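Local coordinates for protein deoxyribodipyrimidine photo-lyase (Oryza sativa Japonica Group, PDB 3UMV) that uses light to split cyclobutane pyrimidine dimers in ultraviolet-damaged DNA back into separate pyrimidines, with one FAD bound per subunit as cofactor, at residues A135-L140 against F330-P335; V163-A168 against P173-S178; M385-K390 against G484-R489. All coordinates share one frame; numbering follows the deposited sequence.

Following the chain from its N terminus, the end of strand 132-135 and the loop after it come first; they form the first half of contact 1, which closes only some 190 residues later on the last turn of helix 310-333. Nested inside that long loop is contact 2, a local closure in which the end of strand 162-166 meets the short helix 174-177 a few residues on. The two touch, Phe137 CZ packing on Val174 CG1 at 3.5 Å, and bring the alpha/beta part against helix 310-333. Contact 3 follows in series on the other side of the chain's centre, its nearest atoms about 16 Å from contact 1, and joins helix 376-388 to the C-terminal helix 472-489.

Contact 1: residues A135-L140 against F330-P335; sequences ADFSPL and FCYYQP
Phe137 and Pro139 meet Cys331 and Tyr332 on the last turn of helix 310-333, mostly through apolar contacts. The far end of the Phe137 ring does the touching: CZ and CE2 each lie 3.5 Å from Tyr332 CD1, which sits at the Phe137 edge, near its plane. The ring planes are 69° apart and the centroids 5.5 Å, an oblique aromatic pair. With CG anti to the backbone N (chi1 168°), the Phe137 ring extends from the loop to the helix. Pro139 lies against the helix backbone itself, CB 3.5 Å from Tyr332 N, while its CG packs on Cys331 CB at 3.9 Å.

No direct hydrogen bond spans the two segments. A single water instead joins their backbones, donating to Pro139 O at 2.6 Å and to Cys331 O at 2.8 Å, and thus serves two carbonyls at once.

Around this seam, Val174 of helix 174-177 touches Tyr332, and Pro431 of helix 431-442 packs on Pro139. The loop leads from strand 132-135 into helix 141-157, whose Arg144 binds Tyr332 O, so the contact joins the loop after an inner strand of the alpha/beta sheet to a helix that carries residues probably binding FAD, such as Ala327.

Contact 2: residues V163-A168 against P173-S178; sequences VHQVDA and PVWTAS
Asp167 OD2 is held by two groups: the backbone N of Val174 across the contact and the ND2 of Asn170 in the short connection between the segments. The bond from Val174 N to Asp167 OD2 is 2.9 Å long, with an N-H...O angle of 152°, and uses the anti lone pair of that oxygen. OD2 also lies 3.6 Å from Pro173 CA, so the carboxylate sits right at the start of the short helix. Its other oxygen, OD1, accepts from the backbone N of His169; bonds to both oxygens fix the rotation of the group, and their N-H donors would probably stabilise its negative charge inside a buried contact.

Gln165 on the strand, and Asp167 just after its end, meet the six-membered ring of Trp175. Gln165 OE1 is 3.7 Å from Trp175 CZ3, the amide and indole planes being turned 35° apart, and Asp167 CB approaches Trp175 CZ2 at 4.1 Å. Trp175 CG stands between its own backbone N and carbonyl carbon (chi1 36°), which swings the indole back toward the strand. Val174 CG1 lies 3.4 Å above the indole plane, offset toward the rim. Both amide ends of Gln165 are bonded: OE1 accepts from Arg27 and NE2 donates to Asp136 O. Trp175 NE1 donates to Ser24 O.

Strand 162-166 runs between strands 26-28 and 132-135, with Leu147 of helix 141-157 touching Gln165. Tyr332 of helix 310-333 touches Trp175 as well.

Contact 3: residues M385-K390 against G484-R489; sequences MVHHGK and GQSKKR. With URE (urea), chain J; FAD (flavin-adenine dinucleotide), chain I; EDO (1,2-ethanediol), chain C.
His387 and Ser486 are the point of nearest backbone approach, their CA atoms 5.9 Å apart. Residues 385-388 end helix 376-388 with a wider pi-type turn, after which Gly389 leaves helical geometry with positive phi; residues 484-489 form the end of the C-terminal helix.

One direct polar bond crosses the gap: His387 ND1 and Ser486 OG are 3.0 Å apart, and either could be the donor. The bond is bent, with an angle of 139°, and OG comes to the edge of the imidazole, near its plane. The hydroxyl is anti to its own backbone N (chi1 -180°), which directs it at the histidine. Two waters add further polar links. One donates to His387 O and lies 2.7 Å from Ser486 OG; a second lies in the imidazole plane, 2.7 Å from His387 NE2, with a weak bond from Lys487 NZ. Lys487 CG comes obliquely to His387 CE1, 3.8 Å away, while Val386 CG1 lies over the centre of one face of the ring.

Beyond the glycine the chain enters the cofactor site. Lys390 runs extended until it bends at chi4 (-70°), bringing NZ within 2.8 Å of FAD O2P and 3.0 Å of FAD O5'. This contact near the surface thus joins the end of helix 376-388 to the C-terminal helix, with His387 three residues ahead of an FAD-binding lysine that grips the pyrophosphate as part of the flavin pocket of this class II photolyase.

Contact 1: residues A135-L140 against F330-P335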
loop_
_atom_site.group_PDB
_atom_site.type_symbol
_atom_site.label_atom_id
_atom_site.label_comp_id
_atom_site.label_asym_id
_atom_site.label_seq_id
_atom_site.Cartn_x
_atom_site.Cartn_y
_atom_site.Cartn_z
ATOM N N ALA A 135 -12.999 -5.964 10.824
ATOM C CA ALA A 135 -12.356 -5.593 9.560
ATOM C C ALA A 135 -11.038 -4.880 9.821
ATOM O O ALA A 135 -10.854 -4.311 10.892
ATOM C CB ALA A 135 -13.280 -4.720 8.716
ATOM N N ASP A 136 -10.125 -4.922 8.854
ATOM C CA ASP A 136 -8.929 -4.093 8.908
ATOM C C ASP A 136 -9.196 -2.741 8.230
ATOM O O ASP A 136 -10.337 -2.440 7.856
ATOM C CB ASP A 136 -7.646 -4.820 8.400
ATOM C CG ASP A 136 -7.802 -5.438 6.991
ATOM O OD1 ASP A 136 -7.232 -6.534 6.744
ATOM O OD2 ASP A 136 -8.442 -4.813 6.118
ATOM N N PHE A 137 -8.169 -1.905 8.131
ATOM C CA PHE A 137 -8.364 -0.517 7.716
ATOM C C PHE A 137 -7.600 -0.091 6.479
ATOM O O PHE A 137 -6.398 -0.336 6.359
ATOM C CB PHE A 137 -7.981 0.466 8.834
ATOM C CG PHE A 137 -7.882 1.887 8.352
ATOM C CD1 PHE A 137 -6.653 2.433 8.016
ATOM C CD2 PHE A 137 -9.027 2.651 8.169
ATOM C CE1 PHE A 137 -6.561 3.748 7.538
ATOM C CE2 PHE A 137 -8.952 3.957 7.686
ATOM C CZ PHE A 137 -7.705 4.503 7.363
ATOM N N SER A 138 -8.315 0.572 5.575
ATOM C CA SER A 138 -7.703 1.278 4.445
ATOM C C SER A 138 -8.486 2.553 4.197
ATOM O O SER A 138 -9.706 2.555 4.310
ATOM C CB SER A 138 -7.751 0.425 3.175
ATOM O OG SER A 138 -7.460 1.241 2.047
ATOM N N PRO A 139 -7.792 3.648 3.847
ATOM C CA PRO A 139 -8.506 4.899 3.578
ATOM C C PRO A 139 -8.993 5.011 2.133
ATOM O O PRO A 139 -9.643 5.999 1.773
ATOM C CB PRO A 139 -7.430 5.969 3.838
ATOM C CG PRO A 139 -6.139 5.289 3.474
ATOM C CD PRO A 139 -6.326 3.835 3.877
ATOM N N LEU A 140 -8.670 4.038 1.292
ATOM C CA LEU A 140 -9.027 4.171 -0.123
ATOM C C LEU A 140 -10.548 4.087 -0.289
ATOM O O LEU A 140 -11.205 3.247 0.336
ATOM C CB LEU A 140 -8.350 3.091 -0.952
ATOM C CG LEU A 140 -6.819 3.204 -0.963
ATOM C CD1 LEU A 140 -6.277 2.244 -2.001
ATOM C CD2 LEU A 140 -6.355 4.657 -1.249
ATOM N N PHE A 330 -3.444 11.534 4.949
ATOM C CA PHE A 330 -4.000 12.388 3.922
ATOM C C PHE A 330 -5.219 11.768 3.265
ATOM O O PHE A 330 -6.265 12.409 3.148
ATOM C CB PHE A 330 -2.947 12.735 2.879
ATOM C CG PHE A 330 -3.481 13.560 1.753
ATOM C CD1 PHE A 330 -3.720 14.924 1.920
ATOM C CD2 PHE A 330 -3.746 12.983 0.530
ATOM C CE1 PHE A 330 -4.221 15.684 0.873
ATOM C CE2 PHE A 330 -4.247 13.757 -0.529
ATOM C CZ PHE A 330 -4.477 15.090 -0.354
ATOM N N CYS A 331 -5.102 10.524 2.827
ATOM C CA CYS A 331 -6.232 9.900 2.152
ATOM C C CYS A 331 -7.442 9.708 3.088
ATOM O O CYS A 331 -8.584 9.814 2.660
ATOM C CB CYS A 331 -5.826 8.582 1.490
ATOM S SG CYS A 331 -4.583 8.759 0.197
ATOM N N TYR A 332 -7.189 9.454 4.372
ATOM C CA TYR A 332 -8.268 9.256 5.331
ATOM C C TYR A 332 -9.083 10.538 5.554
ATOM O O TYR A 332 -10.306 10.484 5.640
ATOM C CB TYR A 332 -7.698 8.724 6.654
ATOM C CG TYR A 332 -8.747 8.513 7.723
ATOM C CD1 TYR A 332 -9.614 7.420 7.668
ATOM C CD2 TYR A 332 -8.862 9.389 8.797
ATOM C CE1 TYR A 332 -10.565 7.217 8.637
ATOM C CE2 TYR A 332 -9.818 9.181 9.779
ATOM C CZ TYR A 332 -10.663 8.091 9.685
ATOM O OH TYR A 332 -11.623 7.866 10.643
ATOM N N TYR A 333 -8.408 11.690 5.609
ATOM C CA TYR A 333 -9.071 12.951 5.942
ATOM C C TYR A 333 -9.439 13.805 4.736
ATOM O O TYR A 333 -10.276 14.703 4.855
ATOM C CB TYR A 333 -8.243 13.800 6.922
ATOM C CG TYR A 333 -8.220 13.273 8.336
ATOM C CD1 TYR A 333 -9.382 13.221 9.096
ATOM C CD2 TYR A 333 -7.039 12.826 8.916
ATOM C CE1 TYR A 333 -9.369 12.737 10.396
ATOM C CE2 TYR A 333 -7.017 12.342 10.219
ATOM C CZ TYR A 333 -8.190 12.302 10.949
ATOM O OH TYR A 333 -8.188 11.825 12.235
ATOM N N GLN A 334 -8.804 13.542 3.593
ATOM C CA GLN A 334 -9.074 14.279 2.356
ATOM C C GLN A 334 -9.759 13.352 1.347
ATOM O O GLN A 334 -9.091 12.572 0.652
ATOM C CB GLN A 334 -7.763 14.856 1.798
ATOM C CG GLN A 334 -7.893 15.605 0.440
ATOM C CD GLN A 334 -9.047 16.610 0.408
ATOM O OE1 GLN A 334 -10.167 16.269 0.025
ATOM N NE2 GLN A 334 -8.771 17.857 0.798
ATOM N N PRO A 335 -11.098 13.426 1.263
ATOM C CA PRO A 335 -11.862 12.553 0.359
ATOM C C PRO A 335 -11.448 12.685 -1.100
ATOM O O PRO A 335 -11.583 11.722 -1.844
ATOM C CB PRO A 335 -13.306 13.050 0.527
ATOM C CG PRO A 335 -13.347 13.633 1.870
ATOM C CD PRO A 335 -11.990 14.289 2.056
HETATM O O HOH W 1 -10.838 8.166 2.440
#

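Contact 2: residues V163-A168 against P173-S178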
loop_
_atom_site.group_PDB
_atom_site.type_symbol
_atom_site.label_atom_id
_atom_site.label_comp_id
_atom_site.label_asym_id
_atom_site.label_seq_id
_atom_site.Cartn_x
_atom_site.Cartn_y
_atom_site.Cartn_z
ATOM N N VAL A 163 -19.690 -5.034 14.792
ATOM C CA VAL A 163 -18.676 -4.797 13.764
ATOM C C VAL A 163 -17.572 -3.908 14.326
ATOM O O VAL A 163 -17.838 -2.792 14.794
ATOM C CB VAL A 163 -19.262 -4.148 12.486
ATOM C CG1 VAL A 163 -18.174 -4.052 11.422
ATOM C CG2 VAL A 163 -20.463 -4.932 11.966
ATOM N N HIS A 164 -16.330 -4.400 14.287
ATOM C CA HIS A 164 -15.186 -3.632 14.768
ATOM C C HIS A 164 -14.222 -3.453 13.610
ATOM O O HIS A 164 -14.082 -4.353 12.777
ATOM C CB HIS A 164 -14.421 -4.370 15.870
ATOM C CG HIS A 164 -15.203 -4.586 17.131
ATOM N ND1 HIS A 164 -14.634 -5.119 18.266
ATOM C CD2 HIS A 164 -16.501 -4.344 17.441
ATOM C CE1 HIS A 164 -15.543 -5.202 19.223
ATOM N NE2 HIS A 164 -16.689 -4.748 18.744
ATOM N N GLN A 165 -13.571 -2.299 13.555
ATOM C CA GLN A 165 -12.472 -2.093 12.607
ATOM C C GLN A 165 -11.174 -1.838 13.359
ATOM O O GLN A 165 -11.131 -1.077 14.320
ATOM C CB GLN A 165 -12.756 -0.904 11.701
ATOM C CG GLN A 165 -11.625 -0.604 10.721
ATOM C CD GLN A 165 -12.003 0.491 9.765
ATOM O OE1 GLN A 165 -12.469 1.551 10.175
ATOM N NE2 GLN A 165 -11.817 0.240 8.485
ATOM N N VAL A 166 -10.102 -2.473 12.911
ATOM C CA VAL A 166 -8.825 -2.352 13.582
ATOM C C VAL A 166 -7.821 -1.812 12.574
ATOM O O VAL A 166 -7.751 -2.310 11.455
ATOM C CB VAL A 166 -8.353 -3.732 14.110
ATOM C CG1 VAL A 166 -6.953 -3.616 14.731
ATOM C CG2 VAL A 166 -9.343 -4.274 15.134
ATOM N N ASP A 167 -7.079 -0.770 12.942
ATOM C CA ASP A 167 -5.958 -0.364 12.107
ATOM C C ASP A 167 -4.803 -1.318 12.352
ATOM O O ASP A 167 -4.122 -1.252 13.389
ATOM C CB ASP A 167 -5.543 1.078 12.385
ATOM C CG ASP A 167 -4.505 1.591 11.389
ATOM O OD1 ASP A 167 -3.853 0.776 10.713
ATOM O OD2 ASP A 167 -4.332 2.822 11.308
ATOM N N ALA A 168 -4.605 -2.222 11.397
ATOM C CA ALA A 168 -3.540 -3.211 11.461
ATOM C C ALA A 168 -2.352 -2.807 10.598
ATOM O O ALA A 168 -1.335 -3.499 10.584
ATOM C CB ALA A 168 -4.058 -4.587 11.013
ATOM N N PRO A 173 -2.362 4.292 15.177
ATOM C CA PRO A 173 -3.674 4.246 14.516
ATOM C C PRO A 173 -3.998 5.544 13.798
ATOM O O PRO A 173 -3.748 6.625 14.346
ATOM C CB PRO A 173 -4.632 4.022 15.686
ATOM C CG PRO A 173 -3.810 3.289 16.695
ATOM C CD PRO A 173 -2.412 3.802 16.567
ATOM N N VAL A 174 -4.527 5.438 12.579
ATOM C CA VAL A 174 -4.764 6.613 11.740
ATOM C C VAL A 174 -5.643 7.688 12.414
ATOM O O VAL A 174 -5.388 8.889 12.262
ATOM C CB VAL A 174 -5.375 6.209 10.379
ATOM C CG1 VAL A 174 -6.768 5.560 10.579
ATOM C CG2 VAL A 174 -5.467 7.429 9.469
ATOM N N TRP A 175 -6.666 7.270 13.158
ATOM C CA TRP A 175 -7.579 8.233 13.786
ATOM C C TRP A 175 -6.994 8.820 15.074
ATOM O O TRP A 175 -7.493 9.814 15.606
ATOM C CB TRP A 175 -8.954 7.584 14.048
ATOM C CG TRP A 175 -8.830 6.159 14.434
ATOM C CD1 TRP A 175 -8.340 5.666 15.615
ATOM C CD2 TRP A 175 -9.169 5.021 13.635
ATOM N NE1 TRP A 175 -8.362 4.292 15.602
ATOM C CE2 TRP A 175 -8.862 3.871 14.397
ATOM C CE3 TRP A 175 -9.711 4.862 12.358
ATOM C CZ2 TRP A 175 -9.067 2.587 13.918
ATOM C CZ3 TRP A 175 -9.926 3.586 11.888
ATOM C CH2 TRP A 175 -9.612 2.463 12.666
ATOM N N THR A 176 -5.912 8.215 15.552
ATOM C CA THR A 176 -5.240 8.664 16.763
ATOM C C THR A 176 -4.017 9.526 16.445
ATOM O O THR A 176 -3.716 10.481 17.164
ATOM C CB THR A 176 -4.792 7.463 17.597
ATOM O OG1 THR A 176 -5.944 6.709 17.985
ATOM C CG2 THR A 176 -4.042 7.913 18.838
ATOM N N ALA A 177 -3.319 9.217 15.352
ATOM C CA ALA A 177 -2.063 9.919 15.055
ATOM C C ALA A 177 -2.290 11.423 14.971
ATOM O O ALA A 177 -1.534 12.223 15.527
ATOM C CB ALA A 177 -1.462 9.405 13.737
ATOM N N SER A 178 -3.328 11.789 14.233
ATOM C CA SER A 178 -3.772 13.163 14.147
ATOM C C SER A 178 -5.278 13.164 13.975
ATOM O O SER A 178 -5.868 12.191 13.480
ATOM C CB SER A 178 -3.106 13.899 12.984
ATOM O OG SER A 178 -3.503 15.258 12.965
#

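Contact 3: residues M385-K390 against G484-R489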
loop_
_atom_site.group_PDB
_atom_site.type_symbol
_atom_site.label_atom_id
_atom_site.label_comp_id
_atom_site.label_asym_id
_atom_site.label_seq_id
_atom_site.Cartn_x
_atom_site.Cartn_y
_atom_site.Cartn_z
ATOM N N MET A 385 9.473 1.143 -14.660
ATOM C CA MET A 385 8.148 0.827 -14.134
ATOM C C MET A 385 7.428 -0.228 -14.995
ATOM O O MET A 385 6.893 -1.211 -14.481
ATOM C CB MET A 385 7.312 2.106 -14.016
ATOM C CG MET A 385 5.946 1.883 -13.406
ATOM S SD MET A 385 4.961 3.396 -13.287
ATOM C CE MET A 385 5.002 3.959 -14.991
ATOM N N VAL A 386 7.430 -0.036 -16.310
ATOM C CA VAL A 386 6.719 -0.943 -17.202
ATOM C C VAL A 386 7.251 -2.371 -17.122
ATOM O O VAL A 386 6.480 -3.302 -16.985
ATOM C CB VAL A 386 6.762 -0.461 -18.675
ATOM C CG1 VAL A 386 6.250 -1.548 -19.621
ATOM C CG2 VAL A 386 5.958 0.831 -18.850
ATOM N N HIS A 387 8.568 -2.542 -17.207
ATOM C CA HIS A 387 9.138 -3.891 -17.317
ATOM C C HIS A 387 9.576 -4.525 -15.995
ATOM O O HIS A 387 9.510 -5.745 -15.835
ATOM C CB HIS A 387 10.284 -3.901 -18.324
ATOM C CG HIS A 387 9.854 -3.534 -19.705
ATOM N ND1 HIS A 387 9.173 -4.407 -20.525
ATOM C CD2 HIS A 387 9.973 -2.380 -20.400
ATOM C CE1 HIS A 387 8.907 -3.811 -21.674
ATOM N NE2 HIS A 387 9.388 -2.583 -21.626
ATOM N N HIS A 388 10.021 -3.704 -15.057
ATOM C CA HIS A 388 10.455 -4.197 -13.754
ATOM C C HIS A 388 9.309 -4.166 -12.728
ATOM O O HIS A 388 9.267 -4.996 -11.831
ATOM C CB HIS A 388 11.657 -3.378 -13.264
ATOM C CG HIS A 388 12.290 -3.886 -12.005
ATOM N ND1 HIS A 388 12.332 -3.142 -10.845
ATOM C CD2 HIS A 388 12.944 -5.040 -11.733
ATOM C CE1 HIS A 388 12.963 -3.826 -9.908
ATOM N NE2 HIS A 388 13.348 -4.979 -10.423
ATOM N N GLY A 389 8.392 -3.209 -12.855
ATOM C CA GLY A 389 7.279 -3.106 -11.922
ATOM C C GLY A 389 7.553 -2.324 -10.643
ATOM O O GLY A 389 6.724 -2.279 -9.729
ATOM N N LYS A 390 8.710 -1.685 -10.558
ATOM C CA LYS A 390 9.016 -0.872 -9.391
ATOM C C LYS A 390 10.033 0.177 -9.814
ATOM O O LYS A 390 11.217 -0.119 -9.967
ATOM C CB LYS A 390 9.548 -1.746 -8.243
ATOM C CG LYS A 390 9.788 -1.002 -6.928
ATOM C CD LYS A 390 10.244 -1.952 -5.808
ATOM C CE LYS A 390 10.598 -1.211 -4.521
ATOM N NZ LYS A 390 11.863 -0.385 -4.641
ATOM N N GLY A 484 15.201 -4.981 -22.383
ATOM C CA GLY A 484 15.575 -5.989 -23.355
ATOM C C GLY A 484 15.218 -7.386 -22.884
ATOM O O GLY A 484 14.543 -8.136 -23.588
ATOM N N GLN A 485 15.669 -7.732 -21.683
ATOM C CA GLN A 485 15.378 -9.041 -21.114
ATOM C C GLN A 485 13.874 -9.251 -20.971
ATOM O O GLN A 485 13.359 -10.337 -21.241
ATOM C CB GLN A 485 16.058 -9.196 -19.756
ATOM C CG GLN A 485 17.571 -9.132 -19.817
ATOM C CD GLN A 485 18.205 -9.175 -18.443
ATOM O OE1 GLN A 485 19.429 -9.220 -18.311
ATOM N NE2 GLN A 485 17.372 -9.159 -17.407
ATOM N N SER A 486 13.173 -8.203 -20.550
ATOM C CA SER A 486 11.735 -8.295 -20.338
ATOM C C SER A 486 10.969 -8.512 -21.642
ATOM O O SER A 486 10.034 -9.313 -21.695
ATOM C CB SER A 486 11.219 -7.051 -19.621
ATOM O OG SER A 486 9.826 -7.145 -19.410
ATOM N N LYS A 487 11.365 -7.798 -22.691
ATOM C CA LYS A 487 10.725 -7.934 -23.996
ATOM C C LYS A 487 10.974 -9.322 -24.582
ATOM O O LYS A 487 10.084 -9.911 -25.192
ATOM C CB LYS A 487 11.204 -6.841 -24.958
ATOM C CG LYS A 487 10.837 -5.428 -24.515
ATOM C CD LYS A 487 11.483 -4.369 -25.397
ATOM C CE LYS A 487 10.824 -4.307 -26.765
ATOM N NZ LYS A 487 9.396 -3.875 -26.677
ATOM N N LYS A 488 12.180 -9.846 -24.384
ATOM C CA LYS A 488 12.511 -11.183 -24.862
ATOM C C LYS A 488 11.695 -12.240 -24.121
ATOM O O LYS A 488 11.125 -13.144 -24.732
ATOM C CB LYS A 488 14.008 -11.461 -24.704
ATOM C CG LYS A 488 14.899 -10.515 -25.493
ATOM C CD LYS A 488 16.368 -10.738 -25.166
ATOM C CE LYS A 488 17.244 -9.665 -25.791
ATOM N NZ LYS A 488 18.670 -9.811 -25.382
ATOM N N ARG A 489 11.641 -12.115 -22.801
ATOM C CA ARG A 489 10.877 -13.036 -21.967
ATOM C C ARG A 489 9.389 -13.050 -22.340
ATOM O O ARG A 489 8.734 -14.092 -22.270
ATOM C CB ARG A 489 11.056 -12.674 -20.488
ATOM C CG ARG A 489 10.091 -13.362 -19.543
ATOM C CD ARG A 489 9.530 -12.366 -18.539
ATOM N NE ARG A 489 8.911 -11.222 -19.208
ATOM C CZ ARG A 489 7.607 -11.102 -19.448
ATOM N NH1 ARG A 489 7.145 -10.024 -20.071
ATOM N NH2 ARG A 489 6.764 -12.052 -19.064
HETATM C C URE J . 14.309 -0.145 -7.779
HETATM O O URE J . 13.767 0.247 -8.812
HETATM N N1 URE J . 15.602 0.012 -7.600
HETATM N N2 URE J . 13.627 -0.867 -6.925
HETATM P PA FAD I . 12.521 2.427 0.615
HETATM O O1A FAD I . 13.344 3.647 0.332
HETATM O O2A FAD I . 13.311 1.232 1.072
HETATM O O5B FAD I . 11.398 2.822 1.684
HETATM C C5B FAD I . 10.914 1.901 2.638
HETATM C C4B FAD I . 9.413 2.117 2.855
HETATM O O4B FAD I . 9.123 3.438 3.286
HETATM C C3B FAD I . 8.627 1.953 1.570
HETATM O O3B FAD I . 8.346 0.599 1.303
HETATM C C2B FAD I . 7.379 2.721 1.892
HETATM O O2B FAD I . 6.563 1.956 2.759
HETATM C C1B FAD I . 7.920 3.877 2.693
HETATM N N9A FAD I . 8.167 5.046 1.832
HETATM C C8A FAD I . 9.335 5.402 1.213
HETATM N N7A FAD I . 9.108 6.550 0.534
HETATM C C5A FAD I . 7.806 6.917 0.702
HETATM C C6A FAD I . 7.023 7.987 0.252
HETATM N N6A FAD I . 7.540 8.998 -0.444
HETATM N N1A FAD I . 5.699 8.070 0.622
HETATM C C2A FAD I . 5.152 7.107 1.439
HETATM N N3A FAD I . 5.921 6.052 1.877
HETATM C C4A FAD I . 7.223 5.972 1.524
HETATM N N1 FAD I . 4.807 4.173 -2.792
HETATM C C2 FAD I . 4.026 3.055 -2.763
HETATM O O2 FAD I . 4.128 2.314 -1.785
HETATM N N3 FAD I . 3.137 2.791 -3.790
HETATM C C4 FAD I . 3.039 3.647 -4.873
HETATM O O4 FAD I . 2.248 3.405 -5.790
HETATM C C4X FAD I . 3.831 4.789 -4.887
HETATM N N5 FAD I . 3.790 5.672 -5.940
HETATM C C5X FAD I . 4.570 6.812 -5.928
HETATM C C6 FAD I . 4.497 7.723 -6.991
HETATM C C7 FAD I . 5.289 8.875 -6.984
HETATM C C7M FAD I . 5.181 9.845 -8.132
HETATM C C8 FAD I . 6.158 9.102 -5.913
HETATM C C8M FAD I . 7.036 10.316 -5.851
HETATM C C9 FAD I . 6.230 8.187 -4.875
HETATM C C9A FAD I . 5.440 7.053 -4.880
HETATM N N10 FAD I . 5.521 6.146 -3.843
HETATM C C10 FAD I . 4.712 5.036 -3.855
HETATM C "C1'" FAD I . 6.463 6.354 -2.664
HETATM C "C2'" FAD I . 7.876 5.718 -2.855
HETATM O "O2'" FAD I . 8.494 6.021 -4.111
HETATM C "C3'" FAD I . 7.903 4.189 -2.678
HETATM O "O3'" FAD I . 7.262 3.852 -1.477
HETATM C "C4'" FAD I . 9.318 3.607 -2.649
HETATM O "O4'" FAD I . 9.991 3.925 -3.852
HETATM C "C5'" FAD I . 9.206 2.096 -2.452
HETATM O "O5'" FAD I . 10.401 1.381 -2.661
HETATM P P FAD I . 11.151 0.724 -1.404
HETATM O O1P FAD I . 10.189 -0.107 -0.578
HETATM O O2P FAD I . 12.335 -0.069 -1.892
HETATM O O3P FAD I . 11.620 2.098 -0.701
HETATM C C1 EDO C . 13.851 -4.385 -6.461
HETATM O O1 EDO C . 13.524 -3.347 -7.303
HETATM C C2 EDO C . 13.638 -4.207 -5.123
HETATM O O2 EDO C . 13.679 -2.918 -4.645
HETATM O O HOH W 2 9.338 -1.691 -24.148
HETATM O O HOH W 3 7.885 -7.561 -17.611
#